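Local coordinates for protein Polyphosphate:AMP phosphotransferase (Pseudomonas aeruginosa PAO1, PDB 3CZP) that uses inorganic polyphosphate to phosphorylate AMP to ADP, and GMP to GDP less efficiently, with magnesium as cofactor, at residues A[389-400]-A[455-465]. Numbering follows the deposited sequence. Where two conformers were deposited one is given.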
loop_
_atom_site.group_PDB
_atom_site.type_symbol
_atom_site.label_atom_id
_atom_site.label_comp_id
_atom_site.label_asym_id
_atom_site.label_seq_id
_atom_site.Cartn_x
_atom_site.Cartn_y
_atom_site.Cartn_z
ATOM N N TYR A 389 1.604 -9.958 -23.913
ATOM C CA TYR A 389 2.997 -10.173 -24.285
ATOM C C TYR A 389 3.730 -8.847 -24.445
ATOM O O TYR A 389 4.799 -8.641 -23.871
ATOM C CB TYR A 389 3.088 -10.983 -25.580
ATOM C CG TYR A 389 2.416 -12.336 -25.506
ATOM C CD1 TYR A 389 2.951 -13.356 -24.731
ATOM C CD2 TYR A 389 1.248 -12.592 -26.211
ATOM C CE1 TYR A 389 2.341 -14.594 -24.660
ATOM C CE2 TYR A 389 0.631 -13.827 -26.146
ATOM C CZ TYR A 389 1.181 -14.824 -25.369
ATOM O OH TYR A 389 0.569 -16.055 -25.302
ATOM N N GLY A 390 3.144 -7.948 -25.229
ATOM C CA GLY A 390 3.739 -6.609 -25.469
ATOM C C GLY A 390 3.787 -5.764 -24.234
ATOM O O GLY A 390 4.763 -5.080 -23.959
ATOM N N GLU A 391 2.682 -5.766 -23.510
ATOM C CA GLU A 391 2.613 -5.190 -22.154
ATOM C C GLU A 391 3.718 -5.696 -21.199
ATOM O O GLU A 391 4.349 -4.917 -20.478
ATOM C CB GLU A 391 1.220 -5.475 -21.573
ATOM C CG GLU A 391 0.180 -4.638 -22.226
ATOM C CD GLU A 391 -1.236 -4.956 -21.859
ATOM O OE1 GLU A 391 -1.507 -5.954 -21.150
ATOM O OE2 GLU A 391 -2.075 -4.133 -22.284
ATOM N N ILE A 392 3.936 -7.007 -21.190
ATOM C CA ILE A 392 4.950 -7.600 -20.321
ATOM C C ILE A 392 6.344 -7.110 -20.701
ATOM O O ILE A 392 7.152 -6.761 -19.840
ATOM C CB ILE A 392 4.918 -9.137 -20.384
ATOM C CG1 ILE A 392 3.722 -9.678 -19.598
ATOM C CG2 ILE A 392 6.218 -9.718 -19.850
ATOM C CD1 ILE A 392 3.444 -11.145 -19.843
ATOM N N ASN A 393 6.610 -7.090 -22.002
ATOM C CA ASN A 393 7.871 -6.641 -22.537
ATOM C C ASN A 393 8.129 -5.200 -22.236
ATOM O O ASN A 393 9.278 -4.829 -21.848
ATOM C CB ASN A 393 7.935 -6.907 -24.057
ATOM C CG ASN A 393 8.120 -8.359 -24.399
ATOM O OD1 ASN A 393 8.632 -9.159 -23.601
ATOM N ND2 ASN A 393 7.719 -8.714 -25.625
ATOM N N ASP A 394 7.062 -4.382 -22.320
ATOM C CA ASP A 394 7.212 -2.950 -22.001
ATOM C C ASP A 394 7.539 -2.796 -20.495
ATOM O O ASP A 394 8.414 -2.046 -20.119
ATOM C CB ASP A 394 5.983 -2.087 -22.349
ATOM C CG ASP A 394 5.640 -2.048 -23.872
ATOM O OD1 ASP A 394 6.496 -2.330 -24.779
ATOM O OD2 ASP A 394 4.456 -1.711 -24.156
ATOM N N PHE A 395 6.821 -3.532 -19.661
ATOM C CA PHE A 395 7.091 -3.623 -18.211
ATOM C C PHE A 395 8.529 -3.987 -17.886
ATOM O O PHE A 395 9.225 -3.296 -17.154
ATOM C CB PHE A 395 6.119 -4.676 -17.641
ATOM C CG PHE A 395 6.248 -4.966 -16.158
ATOM C CD1 PHE A 395 6.472 -3.965 -15.239
ATOM C CD2 PHE A 395 6.146 -6.262 -15.702
ATOM C CE1 PHE A 395 6.544 -4.245 -13.841
ATOM C CE2 PHE A 395 6.255 -6.537 -14.302
ATOM C CZ PHE A 395 6.429 -5.534 -13.390
ATOM N N GLU A 396 8.993 -5.071 -18.485
ATOM C CA GLU A 396 10.340 -5.576 -18.254
ATOM C C GLU A 396 11.407 -4.638 -18.744
ATOM O O GLU A 396 12.477 -4.552 -18.149
ATOM C CB GLU A 396 10.519 -6.976 -18.850
ATOM C CG GLU A 396 9.729 -7.990 -18.018
ATOM C CD GLU A 396 9.775 -9.404 -18.555
ATOM O OE1 GLU A 396 10.486 -9.665 -19.553
ATOM O OE2 GLU A 396 9.065 -10.236 -17.959
ATOM N N GLU A 397 11.099 -3.929 -19.827
ATOM C CA GLU A 397 11.987 -2.884 -20.344
ATOM C C GLU A 397 12.093 -1.694 -19.425
ATOM O O GLU A 397 13.180 -1.144 -19.281
ATOM C CB GLU A 397 11.513 -2.444 -21.712
ATOM C CG GLU A 397 12.238 -1.290 -22.286
ATOM C CD GLU A 397 11.664 -0.866 -23.644
ATOM O OE1 GLU A 397 10.507 -0.347 -23.675
ATOM O OE2 GLU A 397 12.384 -1.080 -24.652
ATOM N N GLN A 398 10.961 -1.265 -18.847
ATOM C CA GLN A 398 10.954 -0.209 -17.822
ATOM C C GLN A 398 11.887 -0.609 -16.661
ATOM O O GLN A 398 12.637 0.199 -16.144
ATOM C CB GLN A 398 9.527 0.087 -17.275
ATOM C CG GLN A 398 8.447 0.745 -18.215
ATOM C CD GLN A 398 8.840 2.170 -18.650
ATOM O OE1 GLN A 398 9.077 2.410 -19.846
ATOM N NE2 GLN A 398 8.916 3.117 -17.685
ATOM N N LEU A 399 11.805 -1.855 -16.211
ATOM C CA LEU A 399 12.611 -2.342 -15.102
ATOM C C LEU A 399 14.118 -2.323 -15.522
ATOM O O LEU A 399 14.966 -1.788 -14.816
ATOM C CB LEU A 399 12.159 -3.757 -14.685
ATOM C CG LEU A 399 10.723 -4.010 -14.201
ATOM C CD1 LEU A 399 10.575 -5.514 -13.796
ATOM C CD2 LEU A 399 10.300 -2.968 -13.041
ATOM N N SER A 400 14.439 -2.915 -16.663
ATOM C CA SER A 400 15.818 -2.955 -17.192
ATOM C C SER A 400 16.443 -1.561 -17.286
ATOM O O SER A 400 17.595 -1.349 -16.910
ATOM C CB SER A 400 15.811 -3.594 -18.585
ATOM O OG SER A 400 17.119 -3.791 -19.086
ATOM N N ASP A 455 4.687 -20.051 -26.978
ATOM C CA ASP A 455 4.335 -18.707 -27.397
ATOM C C ASP A 455 4.926 -17.660 -26.519
ATOM O O ASP A 455 5.402 -16.633 -27.016
ATOM C CB ASP A 455 2.824 -18.515 -27.418
ATOM C CG ASP A 455 2.171 -19.332 -28.469
ATOM O OD1 ASP A 455 2.881 -19.805 -29.392
ATOM O OD2 ASP A 455 0.941 -19.484 -28.407
HETATM N N MSE A 456 4.870 -17.908 -25.213
HETATM C CA MSE A 456 5.432 -17.014 -24.229
HETATM C C MSE A 456 6.901 -16.756 -24.515
HETATM O O MSE A 456 7.325 -15.631 -24.643
HETATM C CB MSE A 456 5.282 -17.624 -22.824
HETATM C CG MSE A 456 6.022 -16.901 -21.710
HETATM SE SE MSE A 456 5.574 -17.782 -20.024
HETATM C CE MSE A 456 6.860 -19.203 -20.149
ATOM N N VAL A 457 7.669 -17.826 -24.623
ATOM C CA VAL A 457 9.101 -17.742 -24.918
ATOM C C VAL A 457 9.389 -17.046 -26.269
ATOM O O VAL A 457 10.195 -16.100 -26.346
ATOM C CB VAL A 457 9.755 -19.161 -24.816
ATOM C CG1 VAL A 457 11.258 -19.123 -25.228
ATOM C CG2 VAL A 457 9.571 -19.698 -23.390
ATOM N N ASP A 458 8.707 -17.452 -27.330
ATOM C CA ASP A 458 8.810 -16.727 -28.579
ATOM C C ASP A 458 8.545 -15.218 -28.486
ATOM O O ASP A 458 9.274 -14.414 -29.073
ATOM C CB ASP A 458 7.817 -17.292 -29.581
ATOM C CG ASP A 458 7.851 -16.557 -30.892
ATOM O OD1 ASP A 458 8.904 -16.628 -31.580
ATOM O OD2 ASP A 458 6.829 -15.914 -31.244
ATOM N N ARG A 459 7.492 -14.820 -27.767
ATOM C CA ARG A 459 7.040 -13.435 -27.813
ATOM C C ARG A 459 7.697 -12.554 -26.729
ATOM O O ARG A 459 7.702 -11.328 -26.838
ATOM C CB ARG A 459 5.512 -13.382 -27.693
ATOM C CG ARG A 459 4.743 -14.438 -28.508
ATOM C CD ARG A 459 3.933 -13.905 -29.670
ATOM N NE ARG A 459 2.575 -14.460 -29.621
ATOM C CZ ARG A 459 2.164 -15.593 -30.189
ATOM N NH1 ARG A 459 2.986 -16.340 -30.925
ATOM N NH2 ARG A 459 0.902 -15.973 -30.020
ATOM N N THR A 460 8.231 -13.161 -25.664
ATOM C CA THR A 460 8.768 -12.374 -24.515
ATOM C C THR A 460 10.187 -12.779 -24.109
ATOM O O THR A 460 10.702 -12.307 -23.114
ATOM C CB THR A 460 7.841 -12.447 -23.220
ATOM O OG1 THR A 460 7.761 -13.811 -22.755
ATOM C CG2 THR A 460 6.382 -11.947 -23.482
ATOM N N SER A 461 10.824 -13.658 -24.854
ATOM C CA SER A 461 12.263 -13.894 -24.593
ATOM C C SER A 461 13.051 -12.893 -25.401
ATOM O O SER A 461 13.286 -13.109 -26.569
ATOM C CB SER A 461 12.693 -15.289 -24.947
ATOM O OG SER A 461 13.994 -15.480 -24.427
ATOM N N THR A 462 13.382 -11.759 -24.781
ATOM C CA THR A 462 13.911 -10.606 -25.476
ATOM C C THR A 462 15.395 -10.506 -25.162
ATOM O O THR A 462 15.854 -11.176 -24.272
ATOM C CB THR A 462 13.198 -9.300 -25.030
ATOM O OG1 THR A 462 13.322 -9.114 -23.614
ATOM C CG2 THR A 462 11.730 -9.319 -25.387
ATOM N N GLU A 463 16.115 -9.654 -25.891
ATOM C CA GLU A 463 17.498 -9.321 -25.572
ATOM C C GLU A 463 17.655 -8.748 -24.158
ATOM O O GLU A 463 18.597 -9.073 -23.456
ATOM C CB GLU A 463 18.022 -8.335 -26.620
ATOM C CG GLU A 463 19.418 -7.712 -26.352
ATOM C CD GLU A 463 20.544 -8.349 -27.168
ATOM O OE1 GLU A 463 20.540 -9.589 -27.392
ATOM O OE2 GLU A 463 21.457 -7.589 -27.567
ATOM N N ILE A 464 16.704 -7.905 -23.764
ATOM C CA ILE A 464 16.656 -7.278 -22.440
ATOM C C ILE A 464 16.350 -8.274 -21.315
ATOM O O ILE A 464 16.962 -8.225 -20.285
ATOM C CB ILE A 464 15.587 -6.135 -22.422
ATOM C CG1 ILE A 464 16.182 -4.868 -23.045
ATOM C CG2 ILE A 464 14.977 -5.941 -21.020
ATOM C CD1 ILE A 464 15.129 -3.703 -23.188
ATOM N N ALA A 465 15.413 -9.167 -21.550
ATOM C CA ALA A 465 15.027 -10.199 -20.584
ATOM C C ALA A 465 14.807 -11.544 -21.242
ATOM O O ALA A 465 13.665 -11.891 -21.546
ATOM C CB ALA A 465 13.737 -9.778 -19.834
HETATM O O HOH W 1 10.905 -8.901 -22.101
#
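Water 1 bridges three side chains across the contact. It donates to Asn393 OD1 and to Glu396 OE1, each 2.7 Å from its oxygen, and accepts from Thr462 OG1. Thr462 OG1 also accepts a hydrogen bond from Ala465 N, 2.9 Å away, in an ST motif that shapes the turn after helix 446-460. The other end of the Asn393 amide binds directly: ND2 donates to Arg459 O over 2.9 Å at 165°. The acceptor lies in the amide plane, and the donor lies in the carbonyl plane. Two bonds on opposite ends therefore fix the flip of the amide. Its OD1 also lies 3.3 Å from Thr460 CA.

Tyr389 is a knob among Asp455, Met456, Arg459 and Thr460. CG of Arg459 sits over the centre of one ring face, while Thr460 CG2 meets the ring edge in plane. Chi1 of 62° sets Thr460 OG1 between backbone N and carbonyl carbon, and it donates to Met456 O from above the carbonyl plane. Beyond the turn, Ile464 CD1 meets Glu397 CG at 3.9 Å.

Glu396 is buried, and Lys408, Tyr368 and Trp367 hold its carboxylate. Asp455 pairs with Arg375. Helix segments 389-400 and 455-460 cross at -52°. The turn leads into edge strand 467-471 of the second PPK2 domain's parallel sheet. Helix 125-144 of the first domain touches helix 382-402 through Glu391 and Gln398.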